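Local coordinates for protein probable amidase (Thermus thermophilus, PDB 2DC0) that is a probable amidase of the amidase signature family, with an alpha/beta fold built round a large mixed beta sheet, at residues Pro357-Pro362 / Ala401-Met406; Gly132-Ala137 / Ser151-Ala156. All blocks are in the same frame, centred on the assembly; numbering follows the deposited sequence.

Contact 1 (Pro357-Pro362 / Ala401-Met406); sequences PLPAPP and AKVEGM
Pro359 points its pyrrolidine ring into the beta turn of Val403-Met406, and three residues of that turn take hold of it. Val403 lies across the ring at about a right angle: its CG1, anti to the backbone N (chi1 175°), meets the CD end, with Pro359 CD to Val403 CG1 at 3.7 Å. The same ring also reaches the turn's backbone, Pro359 CB coming within 3.5 Å of the carbonyl Val403 O. From CB the proline also presses on the start of the selenomethionine Met406, where Pro359 CB to Met406 CB is 3.5 Å, tighter than ordinary carbon contact. Beyond this point the Met406 chain bends at chi2 and again at chi3; the second bend (-74°) brings its methyl to the next residue, Met406 CE standing 3.9 Å from Ala360 CB. Glu404 lays its carboxylate against the CG corner of the ring. Pro359 CG sits over the flat group rather than beside it, 3.9 Å from Glu404 OE1 and almost as near the other two atoms. That carboxylate is held by a salt bridge from Arg142, which also donates to Ala360 O, so one arginine grips both segments where their own link is purely van der Waals. The turn is of type I', with Glu404 and Gly405 both at positive phi, and forms the tight connection of a two-residue beta hairpin; Val403 N to Met406 O (2.8 Å) is one of its backbone bonds. The hairpin strands 395-403 and 406-413 belong to the mixed sheet, while 357-362 is the loop leaving the adjoining strand 350-354. Helix 173-179 touches Ala360 through Phe178, and helix 377-382 packs on Leu358 and Pro361 of this loop.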
loop_
_atom_site.group_PDB
_atom_site.type_symbol
_atom_site.label_atom_id
_atom_site.label_comp_id
_atom_site.label_asym_id
_atom_site.label_seq_id
_atom_site.Cartn_x
_atom_site.Cartn_y
_atom_site.Cartn_z
ATOM N N PRO A 357 -20.197 -15.935 -1.595
ATOM C CA PRO A 357 -20.772 -16.437 -2.850
ATOM C C PRO A 357 -22.045 -17.244 -2.635
ATOM O O PRO A 357 -22.814 -17.468 -3.572
ATOM C CB PRO A 357 -19.658 -17.308 -3.406
ATOM C CG PRO A 357 -19.104 -17.930 -2.140
ATOM C CD PRO A 357 -19.007 -16.723 -1.219
ATOM N N LEU A 358 -22.253 -17.662 -1.394
ATOM C CA LEU A 358 -23.394 -18.488 -1.026
ATOM C C LEU A 358 -23.778 -18.256 0.432
ATOM O O LEU A 358 -22.999 -17.698 1.208
ATOM C CB LEU A 358 -23.009 -19.969 -1.170
ATOM C CG LEU A 358 -22.517 -20.508 -2.520
ATOM C CD1 LEU A 358 -21.569 -21.668 -2.283
ATOM C CD2 LEU A 358 -23.707 -20.930 -3.366
ATOM N N PRO A 359 -24.995 -18.674 0.821
ATOM C CA PRO A 359 -25.381 -18.488 2.220
ATOM C C PRO A 359 -24.522 -19.458 3.025
ATOM O O PRO A 359 -23.910 -20.366 2.455
ATOM C CB PRO A 359 -26.862 -18.867 2.225
ATOM C CG PRO A 359 -26.947 -19.887 1.118
ATOM C CD PRO A 359 -26.101 -19.253 0.038
ATOM N N ALA A 360 -24.459 -19.259 4.337
ATOM C CA ALA A 360 -23.670 -20.134 5.203
ATOM C C ALA A 360 -24.038 -21.591 4.931
ATOM O O ALA A 360 -25.205 -21.965 4.992
ATOM C CB ALA A 360 -23.931 -19.786 6.666
ATOM N N PRO A 361 -23.040 -22.433 4.626
ATOM C CA PRO A 361 -23.291 -23.851 4.344
ATOM C C PRO A 361 -23.316 -24.747 5.589
ATOM O O PRO A 361 -22.917 -24.333 6.679
ATOM C CB PRO A 361 -22.143 -24.210 3.412
ATOM C CG PRO A 361 -21.016 -23.430 3.985
ATOM C CD PRO A 361 -21.635 -22.078 4.347
ATOM N N PRO A 362 -23.807 -25.989 5.439
ATOM C CA PRO A 362 -23.865 -26.925 6.564
ATOM C C PRO A 362 -22.478 -27.160 7.161
ATOM O O PRO A 362 -21.461 -27.085 6.458
ATOM C CB PRO A 362 -24.419 -28.197 5.926
ATOM C CG PRO A 362 -25.336 -27.663 4.875
ATOM C CD PRO A 362 -24.530 -26.523 4.271
ATOM N N ALA A 401 -29.382 -9.422 1.385
ATOM C CA ALA A 401 -30.256 -10.431 0.793
ATOM C C ALA A 401 -30.400 -11.691 1.647
ATOM O O ALA A 401 -29.749 -11.837 2.686
ATOM C CB ALA A 401 -29.742 -10.800 -0.600
ATOM N N LYS A 402 -31.263 -12.592 1.185
ATOM C CA LYS A 402 -31.543 -13.862 1.857
ATOM C C LYS A 402 -31.566 -14.985 0.822
ATOM O O LYS A 402 -32.172 -14.844 -0.237
ATOM C CB LYS A 402 -32.917 -13.826 2.535
ATOM C CG LYS A 402 -33.099 -12.782 3.617
ATOM C CD LYS A 402 -32.435 -13.195 4.918
ATOM C CE LYS A 402 -32.825 -12.249 6.051
ATOM N NZ LYS A 402 -32.171 -12.601 7.347
ATOM N N VAL A 403 -30.905 -16.095 1.133
ATOM C CA VAL A 403 -30.871 -17.254 0.248
ATOM C C VAL A 403 -31.026 -18.471 1.157
ATOM O O VAL A 403 -30.312 -18.607 2.154
ATOM C CB VAL A 403 -29.533 -17.330 -0.544
ATOM C CG1 VAL A 403 -29.465 -18.618 -1.360
ATOM C CG2 VAL A 403 -29.419 -16.131 -1.476
ATOM N N GLU A 404 -31.974 -19.343 0.825
ATOM C CA GLU A 404 -32.240 -20.527 1.635
ATOM C C GLU A 404 -32.704 -20.130 3.043
ATOM O O GLU A 404 -32.410 -20.817 4.022
ATOM C CB GLU A 404 -30.994 -21.419 1.709
ATOM C CG GLU A 404 -30.729 -22.200 0.419
ATOM C CD GLU A 404 -29.384 -22.909 0.409
ATOM O OE1 GLU A 404 -28.886 -23.276 1.492
ATOM O OE2 GLU A 404 -28.829 -23.116 -0.691
ATOM N N GLY A 405 -33.257 -18.859 3.048
ATOM C CA GLY A 405 -33.697 -18.282 4.311
ATOM C C GLY A 405 -32.528 -17.836 5.171
ATOM O O GLY A 405 -32.696 -17.506 6.347
HETATM N N MSE A 406 -31.191 -17.883 4.411
HETATM C CA MSE A 406 -30.019 -17.480 5.217
HETATM C C MSE A 406 -29.541 -16.099 4.799
HETATM O O MSE A 406 -29.729 -15.685 3.655
HETATM C CB MSE A 406 -28.899 -18.500 5.031
HETATM C CG MSE A 406 -29.262 -19.880 5.547
HETATM SE SE MSE A 406 -29.497 -19.881 7.473
HETATM C CE MSE A 406 -27.621 -19.737 7.959
#

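Contact 2 (Gly132-Ala137 / Ser151-Ala156); sequences GPVRNA and SAVAVA
Val153 reaches from helix 149-157 with both methyls against the backbone of the loop 132-137, straddling the carbonyl of Arg135. Val153 CG2 lies 3.5 Å from Arg135 O and Val153 CG1 lies 3.7 Å from that oxygen, so the isopropyl group fits around the peptide oxygen. Its first torsion (174°) sets CG1 anti to the backbone N, a placing that also carries this methyl to Ala137, with Val153 CG1 4.0 Å from Ala137 CB. On the other flank Val134 and Val153 pass one another heading opposite ways, meeting methyl to methyl at Val134 CG1 and Val153 CG2 (3.9 Å). One helical turn beyond Val153, two small side chains let loop and helix come close: Ala137 CB and Ala156 CB are 3.6 Å apart, although Ala156 is itself partly exposed there. The helix starts within the glycine- and serine-rich sequence characteristic of the amidase signature family, so the contact lays the loop ahead of that sequence against the helix. Ala144, in the connecting loop, touches both Val134 and Val153 and fills in the same apolar side. Packing is thinner at Arg135, which gives the helix little beyond its carbonyl: its CB points away, its side chain stays clear of the helical segment, and its NH1 bonds Pro140 O. Asn136 also turns its CB away, but into buried surroundings, where OD1 accepts from Val138 N and ND2 donates to Phe178 O and Gln143 O. Alongside the alanine pair, Ala137 N is bonded to Asn179 OD1 at the end of helix 173-179, and Asn179 also touches Val153.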
loop_
_atom_site.group_PDB
_atom_site.type_symbol
_atom_site.label_atom_id
_atom_site.label_comp_id
_atom_site.label_asym_id
_atom_site.label_seq_id
_atom_site.Cartn_x
_atom_site.Cartn_y
_atom_site.Cartn_z
ATOM N N GLY A 132 -15.572 -26.841 20.259
ATOM C CA GLY A 132 -16.815 -27.290 19.674
ATOM C C GLY A 132 -17.138 -26.216 18.653
ATOM O O GLY A 132 -16.694 -25.084 18.802
ATOM N N PRO A 133 -17.913 -26.523 17.613
ATOM C CA PRO A 133 -18.225 -25.501 16.613
ATOM C C PRO A 133 -19.139 -24.379 17.083
ATOM O O PRO A 133 -19.994 -24.572 17.949
ATOM C CB PRO A 133 -18.854 -26.314 15.485
ATOM C CG PRO A 133 -19.583 -27.399 16.241
ATOM C CD PRO A 133 -18.571 -27.803 17.292
ATOM N N VAL A 134 -18.926 -23.194 16.525
ATOM C CA VAL A 134 -19.787 -22.064 16.831
ATOM C C VAL A 134 -20.849 -22.241 15.759
ATOM O O VAL A 134 -20.522 -22.380 14.577
ATOM C CB VAL A 134 -19.077 -20.709 16.635
ATOM C CG1 VAL A 134 -20.079 -19.564 16.839
ATOM C CG2 VAL A 134 -17.936 -20.572 17.632
ATOM N N ARG A 135 -22.111 -22.257 16.174
ATOM C CA ARG A 135 -23.219 -22.470 15.257
ATOM C C ARG A 135 -23.901 -21.182 14.838
ATOM O O ARG A 135 -24.092 -20.267 15.642
ATOM C CB ARG A 135 -24.237 -23.429 15.897
ATOM C CG ARG A 135 -23.630 -24.788 16.231
ATOM C CD ARG A 135 -24.553 -25.703 17.045
ATOM N NE ARG A 135 -23.914 -27.005 17.236
ATOM C CZ ARG A 135 -23.871 -27.961 16.307
ATOM N NH1 ARG A 135 -24.445 -27.771 15.131
ATOM N NH2 ARG A 135 -23.217 -29.093 16.534
ATOM N N ASN A 136 -24.260 -21.128 13.560
ATOM C CA ASN A 136 -24.919 -19.977 12.972
ATOM C C ASN A 136 -26.127 -19.534 13.785
ATOM O O ASN A 136 -26.922 -20.360 14.236
ATOM C CB ASN A 136 -25.338 -20.308 11.539
ATOM C CG ASN A 136 -25.821 -19.096 10.785
ATOM O OD1 ASN A 136 -26.901 -18.567 11.057
ATOM N ND2 ASN A 136 -25.022 -18.644 9.827
ATOM N N ALA A 137 -26.268 -18.223 13.953
ATOM C CA ALA A 137 -27.367 -17.649 14.721
ATOM C C ALA A 137 -28.749 -17.994 14.165
ATOM O O ALA A 137 -29.689 -18.195 14.924
ATOM C CB ALA A 137 -27.200 -16.130 14.787
ATOM N N SER A 151 -18.407 -13.820 18.011
ATOM C CA SER A 151 -18.772 -12.413 18.112
ATOM C C SER A 151 -19.968 -12.051 17.241
ATOM O O SER A 151 -20.862 -11.330 17.680
ATOM C CB SER A 151 -17.586 -11.516 17.745
ATOM O OG SER A 151 -16.605 -11.519 18.763
ATOM N N ALA A 152 -19.985 -12.545 16.006
ATOM C CA ALA A 152 -21.082 -12.251 15.095
ATOM C C ALA A 152 -22.388 -12.889 15.586
ATOM O O ALA A 152 -23.444 -12.259 15.562
ATOM C CB ALA A 152 -20.744 -12.752 13.689
ATOM N N VAL A 153 -22.307 -14.136 16.031
ATOM C CA VAL A 153 -23.480 -14.844 16.522
ATOM C C VAL A 153 -24.023 -14.180 17.786
ATOM O O VAL A 153 -25.242 -14.055 17.960
ATOM C CB VAL A 153 -23.143 -16.325 16.824
ATOM C CG1 VAL A 153 -24.336 -17.020 17.476
ATOM C CG2 VAL A 153 -22.763 -17.037 15.531
ATOM N N ALA A 154 -23.123 -13.750 18.668
ATOM C CA ALA A 154 -23.537 -13.089 19.904
ATOM C C ALA A 154 -24.323 -11.819 19.570
ATOM O O ALA A 154 -25.410 -11.585 20.106
ATOM C CB ALA A 154 -22.310 -12.744 20.751
ATOM N N VAL A 155 -23.771 -11.009 18.669
ATOM C CA VAL A 155 -24.419 -9.765 18.253
ATOM C C VAL A 155 -25.762 -10.041 17.573
ATOM O O VAL A 155 -26.749 -9.340 17.811
ATOM C CB VAL A 155 -23.505 -8.960 17.285
ATOM C CG1 VAL A 155 -24.244 -7.741 16.734
ATOM C CG2 VAL A 155 -22.251 -8.515 18.026
ATOM N N ALA A 156 -25.802 -11.071 16.735
ATOM C CA ALA A 156 -27.033 -11.422 16.037
ATOM C C ALA A 156 -28.137 -11.864 16.999
ATOM O O ALA A 156 -29.310 -11.566 16.783
ATOM C CB ALA A 156 -26.761 -12.526 15.029
#

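Overall arrangement
Along the chain contact 2 closes before contact 1 opens, and their centres lie about 15 Å apart. Asn136 joins them: its ND2 is 3.4 Å from Met406 CE and 3.5 Å from Ala360 CB, so the amide lies against side chains from both segments of contact 1. The loop between strand 110-115 and helix 149-157 serves both, since it carries 132-137 and also Arg142, the salt-bridge partner of Glu404. Helix 173-179 borders both as well, through Phe178. The long loop ahead of the signature helix is thereby tied to that helix in contact 2 and, through Asn136 and Arg142, to the two segments of contact 1.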